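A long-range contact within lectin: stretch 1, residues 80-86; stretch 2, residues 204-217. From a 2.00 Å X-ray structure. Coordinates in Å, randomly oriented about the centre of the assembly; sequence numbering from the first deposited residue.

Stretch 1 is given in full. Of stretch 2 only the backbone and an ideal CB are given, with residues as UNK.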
# COMPACT_ATOMS: atom_id res chain seq x y z
N ASP A 80 26.06 15.01 -6.10
CA ASP A 80 25.54 13.98 -5.20
C ASP A 80 24.15 13.54 -5.57
O ASP A 80 23.74 12.45 -5.28
CB ASP A 80 25.55 14.51 -3.76
CG ASP A 80 26.80 14.12 -3.00
OD1 ASP A 80 26.79 12.98 -2.50
OD2 ASP A 80 27.76 14.94 -2.94
N GLY A 81 23.39 14.43 -6.16
CA GLY A 81 22.11 14.03 -6.68
C GLY A 81 21.23 15.23 -6.72
O GLY A 81 21.66 16.30 -6.31
N VAL A 82 20.03 15.03 -7.24
CA VAL A 82 18.99 16.04 -7.22
C VAL A 82 17.72 15.33 -6.72
O VAL A 82 17.48 14.16 -7.02
CB VAL A 82 18.79 16.72 -8.64
CG1 VAL A 82 18.57 15.68 -9.76
CG2 VAL A 82 17.61 17.76 -8.62
N VAL A 83 16.95 16.04 -5.91
CA VAL A 83 15.69 15.51 -5.42
C VAL A 83 14.52 16.40 -5.75
O VAL A 83 14.69 17.59 -5.80
CB VAL A 83 15.76 15.21 -3.90
CG1 VAL A 83 17.14 14.58 -3.59
CG2 VAL A 83 15.47 16.47 -3.05
N PHE A 84 13.37 15.79 -6.00
CA PHE A 84 12.10 16.44 -5.83
C PHE A 84 11.63 16.23 -4.37
O PHE A 84 11.65 15.12 -3.85
CB PHE A 84 11.02 15.89 -6.79
CG PHE A 84 9.66 16.50 -6.52
CD1 PHE A 84 9.35 17.78 -7.01
CD2 PHE A 84 8.74 15.85 -5.71
CE1 PHE A 84 8.13 18.36 -6.74
CE2 PHE A 84 7.51 16.41 -5.44
CZ PHE A 84 7.18 17.66 -5.96
N PHE A 85 11.23 17.31 -3.73
CA PHE A 85 10.87 17.28 -2.33
C PHE A 85 9.74 18.24 -1.91
O PHE A 85 9.53 19.32 -2.52
CB PHE A 85 12.10 17.41 -1.38
CG PHE A 85 12.62 18.84 -1.15
CD1 PHE A 85 12.60 19.38 0.11
CD2 PHE A 85 13.23 19.58 -2.18
CE1 PHE A 85 13.13 20.66 0.39
CE2 PHE A 85 13.75 20.89 -1.93
CZ PHE A 85 13.72 21.42 -0.64
N LEU A 86 8.99 17.77 -0.92
CA LEU A 86 8.08 18.53 -0.11
C LEU A 86 8.71 18.74 1.25
O LEU A 86 9.28 17.78 1.88
CB LEU A 86 6.78 17.76 0.12
CG LEU A 86 5.79 17.72 -1.04
CD1 LEU A 86 6.40 17.01 -2.23
CD2 LEU A 86 4.54 16.95 -0.58
N UNK A 204 12.93 21.41 -5.76
CA UNK A 204 14.09 20.56 -5.97
C UNK A 204 15.21 21.01 -5.08
O UNK A 204 15.33 22.19 -4.78
CB UNK A 204 14.53 20.57 -7.44
N UNK A 205 16.02 20.04 -4.69
CA UNK A 205 17.24 20.30 -4.01
C UNK A 205 18.31 19.46 -4.67
O UNK A 205 18.07 18.31 -5.05
CB UNK A 205 17.12 20.01 -2.51
N UNK A 206 19.50 20.03 -4.77
CA UNK A 206 20.62 19.34 -5.40
C UNK A 206 21.92 19.76 -4.76
O UNK A 206 22.05 20.88 -4.33
CB UNK A 206 20.66 19.62 -6.90
N UNK A 207 22.89 18.85 -4.67
CA UNK A 207 24.17 19.17 -4.10
C UNK A 207 25.25 18.51 -4.94
O UNK A 207 25.01 17.57 -5.67
CB UNK A 207 24.25 18.73 -2.64
N UNK A 208 26.45 19.06 -4.81
CA UNK A 208 27.65 18.50 -5.41
C UNK A 208 28.69 18.66 -4.30
O UNK A 208 28.48 19.35 -3.31
CB UNK A 208 28.05 19.19 -6.72
N UNK A 209 29.80 17.99 -4.48
CA UNK A 209 30.76 17.88 -3.41
C UNK A 209 32.11 18.41 -3.97
O UNK A 209 32.13 19.33 -4.81
CB UNK A 209 30.87 16.44 -2.90
N UNK A 210 33.21 17.87 -3.48
CA UNK A 210 34.51 18.26 -3.95
C UNK A 210 35.42 17.15 -3.47
O UNK A 210 35.56 16.98 -2.26
CB UNK A 210 34.94 19.64 -3.45
N UNK A 211 36.04 16.40 -4.40
CA UNK A 211 35.99 16.54 -5.89
C UNK A 211 34.70 16.15 -6.62
O UNK A 211 34.54 16.53 -7.77
CB UNK A 211 37.11 15.69 -6.49
N UNK A 212 33.83 15.35 -6.01
CA UNK A 212 32.75 14.68 -6.73
C UNK A 212 31.70 15.73 -7.08
O UNK A 212 31.38 16.57 -6.29
CB UNK A 212 32.14 13.54 -5.90
N UNK A 213 31.13 15.66 -8.27
CA UNK A 213 30.19 16.70 -8.70
C UNK A 213 29.60 16.30 -10.01
O UNK A 213 30.11 15.41 -10.69
CB UNK A 213 30.87 18.07 -8.81
N UNK A 214 28.51 16.94 -10.35
CA UNK A 214 27.86 16.74 -11.63
C UNK A 214 26.90 17.93 -11.85
O UNK A 214 26.59 18.66 -10.90
CB UNK A 214 27.12 15.40 -11.67
N UNK A 215 26.46 18.13 -13.08
CA UNK A 215 25.35 19.03 -13.34
C UNK A 215 24.04 18.28 -12.99
O UNK A 215 23.97 17.04 -13.13
CB UNK A 215 25.36 19.50 -14.79
N UNK A 216 23.03 19.03 -12.54
CA UNK A 216 21.63 18.58 -12.52
C UNK A 216 20.84 19.69 -13.14
O UNK A 216 20.68 20.74 -12.56
CB UNK A 216 21.13 18.25 -11.11
N UNK A 217 20.40 19.47 -14.37
CA UNK A 217 19.76 20.50 -15.15
C UNK A 217 18.43 19.96 -15.46
O UNK A 217 18.30 18.86 -16.04
CB UNK A 217 20.54 20.88 -16.41

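The backbone from 204 to 208 runs antiparallel to strand 81-86, their axes 163° apart and 4.5 Å at closest approach, so side chains along it alternate between two faces of the sheet.

Position 204 pairs with F84 without hydrogen bonds, and its CA-to-CB bond points to the face that carries V82 and F84. The ideal CB lies 4.3 Å from V82 CG2, beside an aromatic ring; a branched aliphatic or an aromatic would suit. The residue is F204, chi1 m. Its ring receives the edge of F84 on its face, planes at 72° and centroids 5.9 Å apart, with F84 CD1 4.1 Å from F204 CE2.

Position 205 sits in a hydrogen-bonded pair with V83, whose N donates to the carbonyl O of 205 at 2.7 Å and whose O accepts from the N of 205 at 3.0 Å. These bonds need no particular side chain. The ideal CB is 3.5 Å from F85 CE2 and 3.9 Å from V83 CG2, which favours something small or slender: alanine, serine, perhaps threonine or valine. S205 fills it, chi1 t, its CB against both neighbours while OG is hydrogen-bonded elsewhere in the structure.

At 206 the strands come close, CA to CA of V82 4.1 Å. The ideal CB points to the face of V82, 3.9 Å from V82 CB and 3.5 Å from G81 O, so a small apolar group is the natural choice, though stretch 1 alone does not exclude a larger one. A206 supplies just a methyl, and its CA makes a CA-H...O contact with G81 O at 3.3 Å.

Position 207 pairs with G81, which has no side chain to offer, leaving room on that face. D80 CB is 4.6 Å from the ideal CB. A beta-branched or small polar residue would suit these extended angles. T207 has chi1 p, with OG1 3.3 Å from D80 CB; its backbone N donates to G81 O at 3.3 Å and its O accepts from D80 N at 2.8 Å.

At 208 the CB points away, leaving the choice loose: T208. At 209 the ideal CB is 3.4 Å from D80 OD2, but the bond runs sideways and many residues would pass; W209 sends its indole away from stretch 1. Positions 210 and 211 are out of reach, and a cis peptide joins them, which favours proline second: N210, P211. At 212 the CB points toward stretch 1 but stays 5.5 Å from D80 OD2, so little is dictated; E212 turns its end away. At 213 the CB points away, and R213 NE bonds P211 O at 2.9 Å.

Position 214 points toward G81 from a distance, so a long polar chain could reach its N. E214 does so, OE2 3.5 Å from G81 N. Position 215 is out of reach: R215. At 216 the ideal CB is 3.7 Å from V82 CB, suiting an aliphatic or a flat ring. H216 lays its ring face under G81 O, and its NE2 donates to E214 OE2 at 2.8 Å. Position 217 points away; D217 bridges R215.

Stretch 2 (204-217) FSATTWNPERERHD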
# COMPACT_ATOMS: atom_id res chain seq x y z
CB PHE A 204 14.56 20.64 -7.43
CG PHE A 204 13.50 20.28 -8.41
CD1 PHE A 204 12.72 21.28 -9.00
CD2 PHE A 204 13.29 18.93 -8.76
CE1 PHE A 204 11.74 20.94 -9.92
CE2 PHE A 204 12.28 18.59 -9.70
CZ PHE A 204 11.52 19.62 -10.28
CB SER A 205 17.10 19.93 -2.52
OG SER A 205 18.33 20.11 -1.90
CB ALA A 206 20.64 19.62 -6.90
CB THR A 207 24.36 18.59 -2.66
OG1 THR A 207 24.01 17.20 -2.69
CG2 THR A 207 23.54 19.35 -1.64
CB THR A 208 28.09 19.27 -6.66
OG1 THR A 208 28.30 20.64 -6.30
CG2 THR A 208 27.02 19.19 -7.80
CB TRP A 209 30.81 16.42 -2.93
CG TRP A 209 31.56 16.20 -1.68
CD1 TRP A 209 32.64 15.38 -1.50
CD2 TRP A 209 31.31 16.81 -0.41
NE1 TRP A 209 33.08 15.46 -0.22
CE2 TRP A 209 32.28 16.32 0.48
CE3 TRP A 209 30.34 17.71 0.06
CZ2 TRP A 209 32.31 16.68 1.85
CZ3 TRP A 209 30.40 18.12 1.41
CH2 TRP A 209 31.37 17.59 2.28
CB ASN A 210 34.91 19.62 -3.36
CG ASN A 210 36.18 20.19 -3.98
OD1 ASN A 210 36.46 21.39 -3.86
ND2 ASN A 210 36.95 19.34 -4.66
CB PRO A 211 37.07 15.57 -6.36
CG PRO A 211 37.13 14.50 -5.24
CD PRO A 211 36.95 15.31 -3.99
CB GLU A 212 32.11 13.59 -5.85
CG GLU A 212 32.88 12.27 -5.62
CD GLU A 212 33.76 12.31 -4.43
OE1 GLU A 212 34.07 13.41 -3.93
OE2 GLU A 212 34.14 11.22 -3.98
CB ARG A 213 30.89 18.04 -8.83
CG ARG A 213 31.90 18.07 -10.01
CD ARG A 213 32.71 19.30 -9.87
NE ARG A 213 33.86 19.04 -9.01
CZ ARG A 213 34.61 20.00 -8.49
NH1 ARG A 213 34.26 21.26 -8.69
NH2 ARG A 213 35.69 19.71 -7.74
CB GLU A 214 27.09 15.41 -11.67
CG GLU A 214 26.02 15.37 -10.63
CD GLU A 214 25.31 14.04 -10.49
OE1 GLU A 214 25.42 13.17 -11.40
OE2 GLU A 214 24.61 13.90 -9.44
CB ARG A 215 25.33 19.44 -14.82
CG ARG A 215 26.61 20.21 -15.33
CD ARG A 215 26.36 21.00 -16.63
NE ARG A 215 25.25 21.95 -16.44
CZ ARG A 215 25.36 23.14 -15.86
NH1 ARG A 215 26.53 23.61 -15.44
NH2 ARG A 215 24.26 23.88 -15.71
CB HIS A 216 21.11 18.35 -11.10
CG HIS A 216 22.11 17.71 -10.20
ND1 HIS A 216 22.94 18.45 -9.40
CD2 HIS A 216 22.47 16.41 -10.02
CE1 HIS A 216 23.74 17.64 -8.72
NE2 HIS A 216 23.47 16.40 -9.06
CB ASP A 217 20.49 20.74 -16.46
CG ASP A 217 21.88 21.21 -16.24
OD1 ASP A 217 22.78 20.68 -16.92
OD2 ASP A 217 22.07 22.11 -15.38
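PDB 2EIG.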